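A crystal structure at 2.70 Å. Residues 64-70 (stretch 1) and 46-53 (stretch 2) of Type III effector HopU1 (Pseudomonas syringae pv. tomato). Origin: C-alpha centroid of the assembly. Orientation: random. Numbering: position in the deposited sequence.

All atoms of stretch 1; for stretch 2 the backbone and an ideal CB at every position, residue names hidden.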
# COMPACT_ATOMS: atom_id res chain seq x y z
N SER A 64 4.05 -14.80 12.86
CA SER A 64 2.69 -14.58 13.35
C SER A 64 2.54 -13.19 13.95
O SER A 64 3.50 -12.43 14.11
CB SER A 64 2.32 -15.63 14.39
OG SER A 64 3.15 -15.53 15.53
N ILE A 65 1.31 -12.84 14.29
CA ILE A 65 1.09 -11.54 14.86
C ILE A 65 1.90 -11.42 16.15
O ILE A 65 2.42 -10.36 16.46
CB ILE A 65 -0.41 -11.25 15.08
CG1 ILE A 65 -0.64 -9.80 15.52
CG2 ILE A 65 -1.01 -12.20 16.09
CD1 ILE A 65 0.08 -8.75 14.67
N ASP A 66 2.03 -12.51 16.90
CA ASP A 66 2.81 -12.46 18.13
C ASP A 66 4.28 -12.20 17.79
O ASP A 66 4.90 -11.30 18.34
CB ASP A 66 2.66 -13.73 18.96
CG ASP A 66 1.28 -13.86 19.59
OD1 ASP A 66 0.60 -12.82 19.73
OD2 ASP A 66 0.89 -15.00 19.95
N ASP A 67 4.83 -12.98 16.86
CA ASP A 67 6.16 -12.69 16.36
C ASP A 67 6.31 -11.23 15.92
O ASP A 67 7.35 -10.60 16.14
CB ASP A 67 6.51 -13.61 15.20
CG ASP A 67 6.51 -15.07 15.59
OD1 ASP A 67 6.84 -15.38 16.76
OD2 ASP A 67 6.19 -15.90 14.70
N LEU A 68 5.30 -10.67 15.27
CA LEU A 68 5.42 -9.29 14.81
C LEU A 68 5.32 -8.31 15.96
O LEU A 68 6.12 -7.37 16.06
CB LEU A 68 4.36 -8.97 13.77
CG LEU A 68 4.62 -9.67 12.45
CD1 LEU A 68 3.47 -9.38 11.50
CD2 LEU A 68 5.96 -9.25 11.86
N MET A 69 4.35 -8.56 16.84
CA MET A 69 4.10 -7.71 18.01
C MET A 69 5.38 -7.65 18.80
O MET A 69 5.65 -6.69 19.54
CB MET A 69 2.97 -8.29 18.85
CG MET A 69 1.58 -8.01 18.29
SD MET A 69 0.97 -6.39 18.68
CE MET A 69 1.33 -5.59 17.19
N ASP A 70 6.21 -8.66 18.62
CA ASP A 70 7.42 -8.73 19.37
C ASP A 70 8.54 -7.94 18.68
O ASP A 70 9.19 -7.10 19.28
CB ASP A 70 7.80 -10.18 19.58
CG ASP A 70 8.86 -10.33 20.61
OD1 ASP A 70 8.59 -9.88 21.76
OD2 ASP A 70 9.95 -10.86 20.27
N UNK A 46 -8.76 -4.84 18.31
CA UNK A 46 -9.46 -5.39 17.18
C UNK A 46 -8.41 -5.98 16.25
O UNK A 46 -8.46 -7.17 15.90
CB UNK A 46 -10.32 -4.33 16.48
N UNK A 47 -7.45 -5.14 15.86
CA UNK A 47 -6.42 -5.56 14.92
C UNK A 47 -5.66 -6.82 15.34
O UNK A 47 -5.46 -7.73 14.53
CB UNK A 47 -5.42 -4.42 14.72
N UNK A 48 -5.22 -6.85 16.59
CA UNK A 48 -4.54 -8.02 17.10
C UNK A 48 -5.38 -9.29 16.91
O UNK A 48 -4.87 -10.32 16.44
CB UNK A 48 -4.20 -7.82 18.58
N UNK A 49 -6.66 -9.23 17.26
CA UNK A 49 -7.54 -10.38 17.10
C UNK A 49 -7.77 -10.70 15.63
O UNK A 49 -7.91 -11.87 15.26
CB UNK A 49 -8.88 -10.13 17.80
N UNK A 50 -7.83 -9.67 14.80
CA UNK A 50 -8.00 -9.85 13.37
C UNK A 50 -6.81 -10.59 12.84
O UNK A 50 -6.96 -11.59 12.12
CB UNK A 50 -8.18 -8.51 12.65
N UNK A 51 -5.63 -10.09 13.18
CA UNK A 51 -4.40 -10.60 12.62
C UNK A 51 -4.09 -11.99 13.14
O UNK A 51 -3.34 -12.76 12.51
CB UNK A 51 -3.24 -9.65 12.93
N UNK A 52 -4.66 -12.32 14.30
CA UNK A 52 -4.30 -13.56 14.96
C UNK A 52 -4.95 -14.69 14.22
O UNK A 52 -4.51 -15.84 14.29
CB UNK A 52 -4.71 -13.56 16.43
N UNK A 53 -6.01 -14.36 13.49
CA UNK A 53 -6.76 -15.35 12.71
C UNK A 53 -6.22 -15.57 11.31
O UNK A 53 -6.63 -16.52 10.65
CB UNK A 53 -8.23 -14.92 12.61

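Stretch 1 opens with a loop residue and a helix from Ile-65 onward. Ser-64 caps that helix, its OG accepting a weak bond from Asp-67 N. The two helix axes approach to 10.3 Å, with their N-to-C directions at 135°.

Position 46 has helical backbone angles. Its CB has nothing of stretch 1 within 5.5 Å, so these atoms set little limit. The deposited residue is Asp-46, which makes no contact here.

At position 47 the CA-to-CB bond points sideways, and the ideal CB is still distant from stretch 1. A long or broad apolar side chain could reach the methyl end of Ile-65; a short one could not. The residue is Phe-47, with chi1 in t. Its CE2 lies 3.9 Å from Ile-65 CD1.

Position 48 also points sideways, but here stretch 1 is nearer. The ideal CB is 5.1 Å from Ile-65 CG1 and 5.4 Å from Met-69 SD. Farther out lies the carboxylate of Asp-66. An apolar body would suit the first two, and a donor at the tip would suit the acid. Tyrosine, lysine and arginine are all reasonable. The residue is Tyr-48, with chi1 in t. Its OH donates a short hydrogen bond to Asp-66 OD1 at 2.5 Å. The ring also packs on apolar atoms: Tyr-48 CE1 is 3.7 Å from Ile-65 CG2, and Met-69 CG sits at the ring edge, 4.1 Å from Tyr-48 CD1.

Position 49 points away from stretch 1, so many side chains would fit. It is Arg-49, whose end comes nearer without making contact.

Position 50 is out of reach, and stretch 1 gives no preference. It is Phe-50.

At position 51 the CA-to-CB bond points toward stretch 1. The ideal CB is already 3.7 Å from Ile-65 CG1, which favours a small residue such as alanine, glycine or serine. It is Ala-51, and its CB packs on that CG1 atom. A water donates to Ala-51 O at 2.9 Å and accepts from Ile-65 N at 3.0 Å.

Position 52 points sideways, with its ideal CB 4.0 Å from Ile-65 CG2. A small residue suits the close backbone, though a longer one might turn aside. It is Ala-52. Its CA lies 3.7 Å from Ile-65 CG2, and it completes the hole formed with Phe-47, Tyr-48 and Ala-51, in which Ile-65 sits as a knob.

Position 53 points away and is unconstrained. It is Arg-53, without contact.

Stretch 2 (46-53) DFYRFAAR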
# COMPACT_ATOMS: atom_id res chain seq x y z
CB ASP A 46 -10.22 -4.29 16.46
CG ASP A 46 -11.46 -3.86 17.20
OD1 ASP A 46 -11.84 -4.55 18.17
OD2 ASP A 46 -12.07 -2.83 16.80
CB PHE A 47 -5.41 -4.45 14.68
CG PHE A 47 -4.32 -4.86 13.73
CD1 PHE A 47 -4.53 -4.82 12.35
CD2 PHE A 47 -3.11 -5.34 14.21
CE1 PHE A 47 -3.53 -5.21 11.48
CE2 PHE A 47 -2.10 -5.74 13.34
CZ PHE A 47 -2.30 -5.67 11.98
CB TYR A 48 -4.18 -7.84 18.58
CG TYR A 48 -3.56 -9.08 19.12
CD1 TYR A 48 -2.24 -9.37 18.86
CD2 TYR A 48 -4.30 -10.00 19.85
CE1 TYR A 48 -1.65 -10.54 19.33
CE2 TYR A 48 -3.73 -11.18 20.33
CZ TYR A 48 -2.40 -11.44 20.06
OH TYR A 48 -1.81 -12.60 20.52
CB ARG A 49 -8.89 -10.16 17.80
CG ARG A 49 -8.92 -10.57 19.29
CD ARG A 49 -8.12 -11.86 19.57
NE ARG A 49 -7.71 -11.91 20.98
CZ ARG A 49 -6.94 -12.86 21.50
NH1 ARG A 49 -6.51 -13.85 20.74
NH2 ARG A 49 -6.62 -12.81 22.80
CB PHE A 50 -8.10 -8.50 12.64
CG PHE A 50 -7.80 -8.58 11.15
CD1 PHE A 50 -8.77 -8.97 10.24
CD2 PHE A 50 -6.54 -8.26 10.66
CE1 PHE A 50 -8.49 -9.04 8.86
CE2 PHE A 50 -6.26 -8.33 9.30
CZ PHE A 50 -7.25 -8.72 8.40
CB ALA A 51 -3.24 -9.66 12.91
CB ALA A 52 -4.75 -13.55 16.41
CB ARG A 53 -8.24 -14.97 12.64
CG ARG A 53 -9.08 -15.45 13.83
CD ARG A 53 -10.57 -15.28 13.51
NE ARG A 53 -10.83 -13.96 12.95
CZ ARG A 53 -11.27 -12.92 13.65
NH1 ARG A 53 -11.53 -13.06 14.95
NH2 ARG A 53 -11.45 -11.74 13.05
O HOH W 1 -0.93 -14.38 12.94
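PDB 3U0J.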